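Local coordinates for histidine-containing phosphotransfer protein 2 (PDB 1YVI), which relays phosphoryl groups through an active histidine from cytokinin sensor histidine kinases to response regulators in the plant multistep His-to-Asp phosphorelay, at residues A[8-11]-A[12-16]; A[68-72]-A[73-77]; A[55-58]-A[59-63]. One frame throughout, in Å; residues are numbered along the deposited sequence.

Along the chain the order is contact 1, contact 3, contact 2. Contact 1 lies within helix 2-19, near the N-terminus; contact 3 lies on helix 42-65, and contact 2 spans the loop after that helix and the first turns of helix 72-89. Contacts 2 and 3 are neighbours, their centres about 12 Å apart, and they meet where Val75 CG1 packs against Ile61 CG2 at 4.0 Å. Contact 1 is on the opposite side of the chain's centre, about 40 Å from contact 2 and 30 Å from contact 3, centre to centre. Helix 72-89 also carries His80, the predicted phosphorylation site, so contact 2 begins the helix that presents it.

Contact 1 of 3, residues A[8-11]-A[12-16]; sequences DQLT and ALLSS
Asp8 to Ser15 follow the regular i to i+4 pattern of an alpha helix, a middle portion of helix 2-19. Four consecutive backbone bonds join the segments: Ala12 N to Asp8 O, Leu13 N to Gln9 O, Leu14 N to Leu10 O and Ser15 N to Thr11 O. The Leu14 bond, 2.9 Å from N to Leu10 O, is nearly straight.

Leu10 and Leu14, one turn apart, form the apolar ridge. Their side chains meet at an oblique angle, with Leu10 CG 4.0 Å from Leu14 CD1. Different first torsions bring them together: Leu10 has CG anti to the backbone N (chi1 -180°), whereas Leu14 turns its CG anti to the carbonyl carbon (chi1 -57°). Branched leucines suit this face because other helices partly cover it: Leu10 rests on Met134 and Glu138 of helix 110-142, and Leu14 on Phe27 and Gln31 of helix 25-34. Leu13 joins them by packing on Lys130 and Met134.

The solvent side carries small or polar residues. Ala12 brings its CB to 3.3 Å from Asp8 O, and Thr11 turns its hydroxyl back to bond Arg7 O. Ser16 likewise folds back, its OG donating to Leu13 O at 2.9 Å, with OG lying 22° out of that carbonyl's plane.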
loop_
_atom_site.group_PDB
_atom_site.type_symbol
_atom_site.label_atom_id
_atom_site.label_comp_id
_atom_site.label_asym_id
_atom_site.label_seq_id
_atom_site.Cartn_x
_atom_site.Cartn_y
_atom_site.Cartn_z
ATOM N N ASP A 8 -4.646 -22.332 7.046
ATOM C CA ASP A 8 -3.968 -21.954 8.261
ATOM C C ASP A 8 -2.766 -21.080 7.989
ATOM O O ASP A 8 -2.455 -20.213 8.792
ATOM C CB ASP A 8 -3.504 -23.183 9.051
ATOM C CG ASP A 8 -4.670 -23.921 9.735
ATOM O OD1 ASP A 8 -5.790 -23.343 9.912
ATOM O OD2 ASP A 8 -4.441 -25.090 10.094
ATOM N N GLN A 9 -2.046 -21.391 6.918
ATOM C CA GLN A 9 -0.971 -20.516 6.427
ATOM C C GLN A 9 -1.490 -19.094 6.142
ATOM O O GLN A 9 -0.893 -18.113 6.551
ATOM C CB GLN A 9 -0.360 -21.104 5.167
ATOM C CG GLN A 9 0.549 -22.271 5.470
ATOM C CD GLN A 9 0.947 -23.037 4.216
ATOM O OE1 GLN A 9 1.751 -22.555 3.418
ATOM N NE2 GLN A 9 0.383 -24.251 4.036
ATOM N N LEU A 10 -2.593 -18.996 5.423
ATOM C CA LEU A 10 -3.182 -17.699 5.142
ATOM C C LEU A 10 -3.661 -16.978 6.399
ATOM O O LEU A 10 -3.480 -15.770 6.524
ATOM C CB LEU A 10 -4.308 -17.856 4.116
ATOM C CG LEU A 10 -5.029 -16.556 3.704
ATOM C CD1 LEU A 10 -4.002 -15.556 3.051
ATOM C CD2 LEU A 10 -6.248 -16.814 2.775
ATOM N N THR A 11 -4.282 -17.706 7.340
ATOM C CA THR A 11 -4.746 -17.120 8.593
ATOM C C THR A 11 -3.563 -16.560 9.385
ATOM O O THR A 11 -3.624 -15.442 9.924
ATOM C CB THR A 11 -5.479 -18.201 9.437
ATOM O OG1 THR A 11 -6.654 -18.579 8.721
ATOM C CG2 THR A 11 -5.859 -17.689 10.844
ATOM N N ALA A 12 -2.491 -17.357 9.448
ATOM C CA ALA A 12 -1.274 -16.951 10.110
ATOM C C ALA A 12 -0.708 -15.670 9.490
ATOM O O ALA A 12 -0.373 -14.714 10.198
ATOM C CB ALA A 12 -0.244 -18.076 10.059
ATOM N N LEU A 13 -0.578 -15.652 8.172
ATOM C CA LEU A 13 -0.104 -14.420 7.485
ATOM C C LEU A 13 -0.964 -13.192 7.774
ATOM O O LEU A 13 -0.427 -12.151 8.173
ATOM C CB LEU A 13 -0.024 -14.622 5.981
ATOM C CG LEU A 13 0.427 -13.417 5.140
ATOM C CD1 LEU A 13 1.886 -13.061 5.465
ATOM C CD2 LEU A 13 0.324 -13.804 3.696
ATOM N N LEU A 14 -2.275 -13.280 7.523
ATOM C CA LEU A 14 -3.180 -12.151 7.821
ATOM C C LEU A 14 -3.083 -11.695 9.273
ATOM O O LEU A 14 -3.040 -10.480 9.544
ATOM C CB LEU A 14 -4.647 -12.468 7.484
ATOM C CG LEU A 14 -4.918 -12.870 6.035
ATOM C CD1 LEU A 14 -6.303 -13.535 5.917
ATOM C CD2 LEU A 14 -4.745 -11.667 5.142
ATOM N N SER A 15 -3.049 -12.634 10.218
ATOM C CA SER A 15 -2.955 -12.241 11.618
ATOM C C SER A 15 -1.658 -11.438 11.898
ATOM O O SER A 15 -1.662 -10.409 12.582
ATOM C CB SER A 15 -3.093 -13.467 12.529
ATOM O OG SER A 15 -2.292 -13.345 13.685
ATOM N N SER A 16 -0.556 -11.887 11.342
ATOM C CA SER A 16 0.696 -11.171 11.543
ATOM C C SER A 16 0.687 -9.777 10.845
ATOM O O SER A 16 1.330 -8.845 11.314
ATOM C CB SER A 16 1.862 -12.041 11.079
ATOM O OG SER A 16 1.996 -11.932 9.665
#

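Contact 2 of 3, residues A[68-72]-A[73-77]; sequences PVVNF and DKVDA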
loop_
_atom_site.group_PDB
_atom_site.type_symbol
_atom_site.label_atom_id
_atom_site.label_comp_id
_atom_site.label_asym_id
_atom_site.label_seq_id
_atom_site.Cartn_x
_atom_site.Cartn_y
_atom_site.Cartn_z
ATOM N N PRO A 68 13.938 20.028 -13.116
ATOM C CA PRO A 68 14.678 21.239 -12.691
ATOM C C PRO A 68 13.843 22.138 -11.788
ATOM O O PRO A 68 14.316 22.607 -10.769
ATOM C CB PRO A 68 14.968 21.975 -14.038
ATOM C CG PRO A 68 14.962 20.956 -15.048
ATOM C CD PRO A 68 13.953 19.883 -14.587
ATOM N N VAL A 69 12.583 22.346 -12.164
ATOM C CA VAL A 69 11.674 23.074 -11.317
ATOM C C VAL A 69 10.623 22.060 -10.816
ATOM O O VAL A 69 10.022 21.357 -11.619
ATOM C CB VAL A 69 11.041 24.260 -12.123
ATOM C CG1 VAL A 69 10.043 25.036 -11.294
ATOM C CG2 VAL A 69 12.184 25.220 -12.638
ATOM N N VAL A 70 10.447 21.943 -9.510
ATOM C CA VAL A 70 9.536 20.917 -9.000
ATOM C C VAL A 70 8.163 21.545 -8.890
ATOM O O VAL A 70 8.018 22.664 -8.352
ATOM C CB VAL A 70 9.970 20.367 -7.638
ATOM C CG1 VAL A 70 8.895 19.439 -7.098
ATOM C CG2 VAL A 70 11.279 19.585 -7.790
ATOM N N ASN A 71 7.153 20.839 -9.411
ATOM C CA ASN A 71 5.769 21.296 -9.247
ATOM C C ASN A 71 5.283 20.671 -7.937
ATOM O O ASN A 71 4.776 19.549 -7.961
ATOM C CB ASN A 71 4.930 20.788 -10.404
ATOM C CG ASN A 71 3.488 21.212 -10.306
ATOM O OD1 ASN A 71 3.017 21.709 -9.279
ATOM N ND2 ASN A 71 2.784 21.059 -11.413
ATOM N N PHE A 72 5.426 21.404 -6.820
ATOM C CA PHE A 72 5.065 20.881 -5.512
ATOM C C PHE A 72 3.557 20.681 -5.334
ATOM O O PHE A 72 3.138 19.848 -4.556
ATOM C CB PHE A 72 5.655 21.781 -4.393
ATOM C CG PHE A 72 7.163 21.670 -4.276
ATOM C CD1 PHE A 72 7.726 20.523 -3.725
ATOM C CD2 PHE A 72 8.003 22.682 -4.764
ATOM C CE1 PHE A 72 9.122 20.360 -3.641
ATOM C CE2 PHE A 72 9.409 22.554 -4.683
ATOM C CZ PHE A 72 9.967 21.358 -4.110
ATOM N N ASP A 73 2.738 21.452 -6.039
ATOM C CA ASP A 73 1.287 21.242 -5.963
ATOM C C ASP A 73 0.896 19.881 -6.519
ATOM O O ASP A 73 0.040 19.236 -5.946
ATOM C CB ASP A 73 0.548 22.296 -6.773
ATOM C CG ASP A 73 0.657 23.672 -6.170
ATOM O OD1 ASP A 73 0.742 23.815 -4.932
ATOM O OD2 ASP A 73 0.551 24.602 -6.955
ATOM N N LYS A 74 1.574 19.448 -7.591
ATOM C CA LYS A 74 1.320 18.162 -8.223
ATOM C C LYS A 74 1.903 16.994 -7.419
ATOM O O LYS A 74 1.262 15.940 -7.251
ATOM C CB LYS A 74 1.819 18.169 -9.673
ATOM C CG LYS A 74 1.256 16.993 -10.503
ATOM C CD LYS A 74 1.702 17.110 -11.982
ATOM C CE LYS A 74 1.215 15.887 -12.819
ATOM N NZ LYS A 74 1.303 16.166 -14.308
ATOM N N VAL A 75 3.087 17.179 -6.852
ATOM C CA VAL A 75 3.541 16.227 -5.836
ATOM C C VAL A 75 2.535 15.993 -4.729
ATOM O O VAL A 75 2.225 14.851 -4.349
ATOM C CB VAL A 75 4.948 16.673 -5.261
ATOM C CG1 VAL A 75 5.451 15.637 -4.182
ATOM C CG2 VAL A 75 5.967 16.791 -6.449
ATOM N N ASP A 76 2.043 17.068 -4.167
ATOM C CA ASP A 76 1.120 17.012 -3.051
ATOM C C ASP A 76 -0.156 16.269 -3.509
ATOM O O ASP A 76 -0.678 15.403 -2.800
ATOM C CB ASP A 76 0.830 18.468 -2.672
ATOM C CG ASP A 76 0.309 18.653 -1.269
ATOM O OD1 ASP A 76 0.128 17.703 -0.496
ATOM O OD2 ASP A 76 0.030 19.823 -0.940
ATOM N N ALA A 77 -0.666 16.623 -4.682
ATOM C CA ALA A 77 -1.853 15.924 -5.260
ATOM C C ALA A 77 -1.594 14.422 -5.425
ATOM O O ALA A 77 -2.478 13.665 -5.106
ATOM C CB ALA A 77 -2.234 16.527 -6.613
#
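Asn71 O receives Val75 N in the first i to i+4 bond of helix 72-89 (3.1 Å, nearly straight), lying in the carbonyl plane, and Phe72 O takes Asp76 N in the next; before them the backbone of Val69 to Asn71 is extended.

The side chain of Asn71 closes the helix end. With CG anti to the backbone N (chi1 180°), its amide reaches forward over the first turn, and OD1 accepts from Lys74 N at 3.2 Å. The donor stands well above the amide plane, 70° out of it, so the bond is not aimed at a lone pair, although the N-H itself is fairly straight at 153°. Lys74 N also makes a weak bond to Asn71 O, so one N-H is shared between two oxygens of the same residue. Asparagine suits this position because its short side chain carries an acceptor that can reach a first-turn N-H that has no carbonyl one full turn earlier in the helix to bond. The amide also lies against the Lys74 stem: Asn71 ND2 is 3.5 Å from Lys74 CB, the side chains crossing at about a right angle, while the extended lysine chain runs outward.

The beta-branched valines form the apolar part of the contact. Val70 CG1 sits 4.0 Å from Val75 CG2 and also 3.5 Å above the centre of one face of the Phe72 ring. Val75, buried, continues onto Leu64 of helix 42-65 and onto Phe101 and Cys105 of helix 92-106, while Asp76 pairs with Arg102 in a salt bridge. The Asn71 OD1 bond to Lys74 N makes Asn71 the N-cap, here opening the helix of the HPt bundle that carries His80, the predicted site of phosphorylation.

Contact 3 of 3, residues A[55-58]-A[59-63]; sequences DRII and NEIAT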
loop_
_atom_site.group_PDB
_atom_site.type_symbol
_atom_site.label_atom_id
_atom_site.label_comp_id
_atom_site.label_asym_id
_atom_site.label_seq_id
_atom_site.Cartn_x
_atom_site.Cartn_y
_atom_site.Cartn_z
ATOM N N ASP A 55 2.665 1.571 -6.940
ATOM C CA ASP A 55 3.944 1.551 -7.632
ATOM C C ASP A 55 3.998 2.608 -8.762
ATOM O O ASP A 55 5.001 3.323 -8.934
ATOM C CB ASP A 55 4.178 0.160 -8.215
ATOM C CG ASP A 55 5.371 0.141 -9.161
ATOM O OD1 ASP A 55 6.503 0.202 -8.665
ATOM O OD2 ASP A 55 5.155 0.151 -10.390
ATOM N N ARG A 56 2.920 2.715 -9.511
ATOM C CA ARG A 56 2.793 3.738 -10.556
ATOM C C ARG A 56 2.883 5.147 -9.987
ATOM O O ARG A 56 3.555 6.047 -10.560
ATOM C CB ARG A 56 1.438 3.589 -11.277
ATOM C CG ARG A 56 1.265 4.541 -12.409
ATOM C CD ARG A 56 -0.100 4.461 -13.063
ATOM N NE ARG A 56 -1.188 4.447 -12.082
ATOM C CZ ARG A 56 -1.761 5.533 -11.579
ATOM N NH1 ARG A 56 -1.373 6.758 -11.941
ATOM N NH2 ARG A 56 -2.729 5.385 -10.709
ATOM N N ILE A 57 2.161 5.406 -8.904
ATOM C CA ILE A 57 2.174 6.748 -8.323
ATOM C C ILE A 57 3.534 7.103 -7.707
ATOM O O ILE A 57 3.965 8.240 -7.775
ATOM C CB ILE A 57 1.058 6.883 -7.226
ATOM C CG1 ILE A 57 -0.327 6.895 -7.857
ATOM C CG2 ILE A 57 1.212 8.209 -6.403
ATOM C CD1 ILE A 57 -1.426 6.420 -6.888
ATOM N N ILE A 58 4.117 6.173 -6.969
ATOM C CA ILE A 58 5.468 6.397 -6.404
ATOM C C ILE A 58 6.415 6.800 -7.550
ATOM O O ILE A 58 7.165 7.781 -7.448
ATOM C CB ILE A 58 5.989 5.125 -5.694
ATOM C CG1 ILE A 58 5.185 4.927 -4.385
ATOM C CG2 ILE A 58 7.556 5.194 -5.503
ATOM C CD1 ILE A 58 5.388 3.619 -3.654
ATOM N N ASN A 59 6.349 6.069 -8.667
ATOM C CA ASN A 59 7.223 6.386 -9.810
ATOM C C ASN A 59 6.889 7.719 -10.423
ATOM O O ASN A 59 7.803 8.436 -10.820
ATOM C CB ASN A 59 7.141 5.310 -10.870
ATOM C CG ASN A 59 7.730 3.995 -10.401
ATOM O OD1 ASN A 59 8.610 3.969 -9.552
ATOM N ND2 ASN A 59 7.262 2.890 -10.996
ATOM N N GLU A 60 5.610 8.112 -10.469
ATOM C CA GLU A 60 5.264 9.468 -10.977
ATOM C C GLU A 60 5.784 10.586 -10.071
ATOM O O GLU A 60 6.202 11.651 -10.551
ATOM C CB GLU A 60 3.738 9.690 -11.165
ATOM C CG GLU A 60 3.065 8.735 -12.108
ATOM C CD GLU A 60 3.251 9.035 -13.594
ATOM O OE1 GLU A 60 4.019 9.967 -13.949
ATOM O OE2 GLU A 60 2.609 8.314 -14.413
ATOM N N ILE A 61 5.636 10.404 -8.769
ATOM C CA ILE A 61 6.220 11.353 -7.827
ATOM C C ILE A 61 7.754 11.459 -8.001
ATOM O O ILE A 61 8.282 12.577 -8.091
ATOM C CB ILE A 61 5.912 10.963 -6.384
ATOM C CG1 ILE A 61 4.374 11.114 -6.121
ATOM C CG2 ILE A 61 6.604 11.945 -5.384
ATOM C CD1 ILE A 61 3.916 10.330 -4.838
ATOM N N ALA A 62 8.450 10.312 -8.047
ATOM C CA ALA A 62 9.916 10.309 -8.307
ATOM C C ALA A 62 10.272 11.168 -9.507
ATOM O O ALA A 62 11.189 12.011 -9.433
ATOM C CB ALA A 62 10.474 8.869 -8.438
ATOM N N THR A 63 9.555 10.996 -10.601
ATOM C CA THR A 63 9.765 11.777 -11.815
ATOM C C THR A 63 9.562 13.261 -11.614
ATOM O O THR A 63 10.386 14.070 -12.086
ATOM C CB THR A 63 8.875 11.277 -12.986
ATOM O OG1 THR A 63 9.250 9.946 -13.261
ATOM C CG2 THR A 63 9.028 12.122 -14.248
HETATM O O HOH W 1 8.856 0.342 -9.559
#
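Asp55 and Asn59 approach each other through different first torsions: Asp55 has CG anti to the backbone N (chi1 170°), which swings its carboxylate out from the helix, to where the returning Asn59 amide comes up to it, while Asn59 has CG anti to the carbonyl carbon (chi1 -67°), which turns its amide back. The two flat groups end up almost perpendicular, their planes 86° apart, with Asp55 OD2 3.5 Å from Asn59 ND2. A water lies between them, placed only 2.5 Å from Asp55 OD1, so short that this bond is doubtful, and 3.3 Å from Asn59 ND2, a weak bond in which the water accepts. Short polar residues suit this outer face, where their ends can meet water one turn apart.

The backbone is regular alpha helix, with Asn59 N, Glu60 N, Ile61 N and Ala62 N bonded to the carbonyls of Asp55, Arg56, Ile57 and Ile58. The last two bonds are nearly straight.

Arg56 and Glu60 are also one turn apart, but their charged ends stay separated, with Arg56 NH1 4.9 Å from Glu60 OE2; any attraction is therefore loose. The Glu60 chain bends at its second torsion, and its CG lies 3.1 Å from Arg56 O. On the buried face, Ile57 CG2 meets Ile61 CD1 at 3.8 Å as the two side chains slant across each other; branched, apolar isoleucines fill that interface well.

This amphipathic portion of helix 42-65 sits between two partners in the HPt helical bundle: Ile57 touches Gln81, Glu60 touches Tyr78, and Ile61 touches both Tyr78 and Val79 of helix 72-89, and Ile58 packs on Val120, Arg121 and Phe124 of helix 110-142.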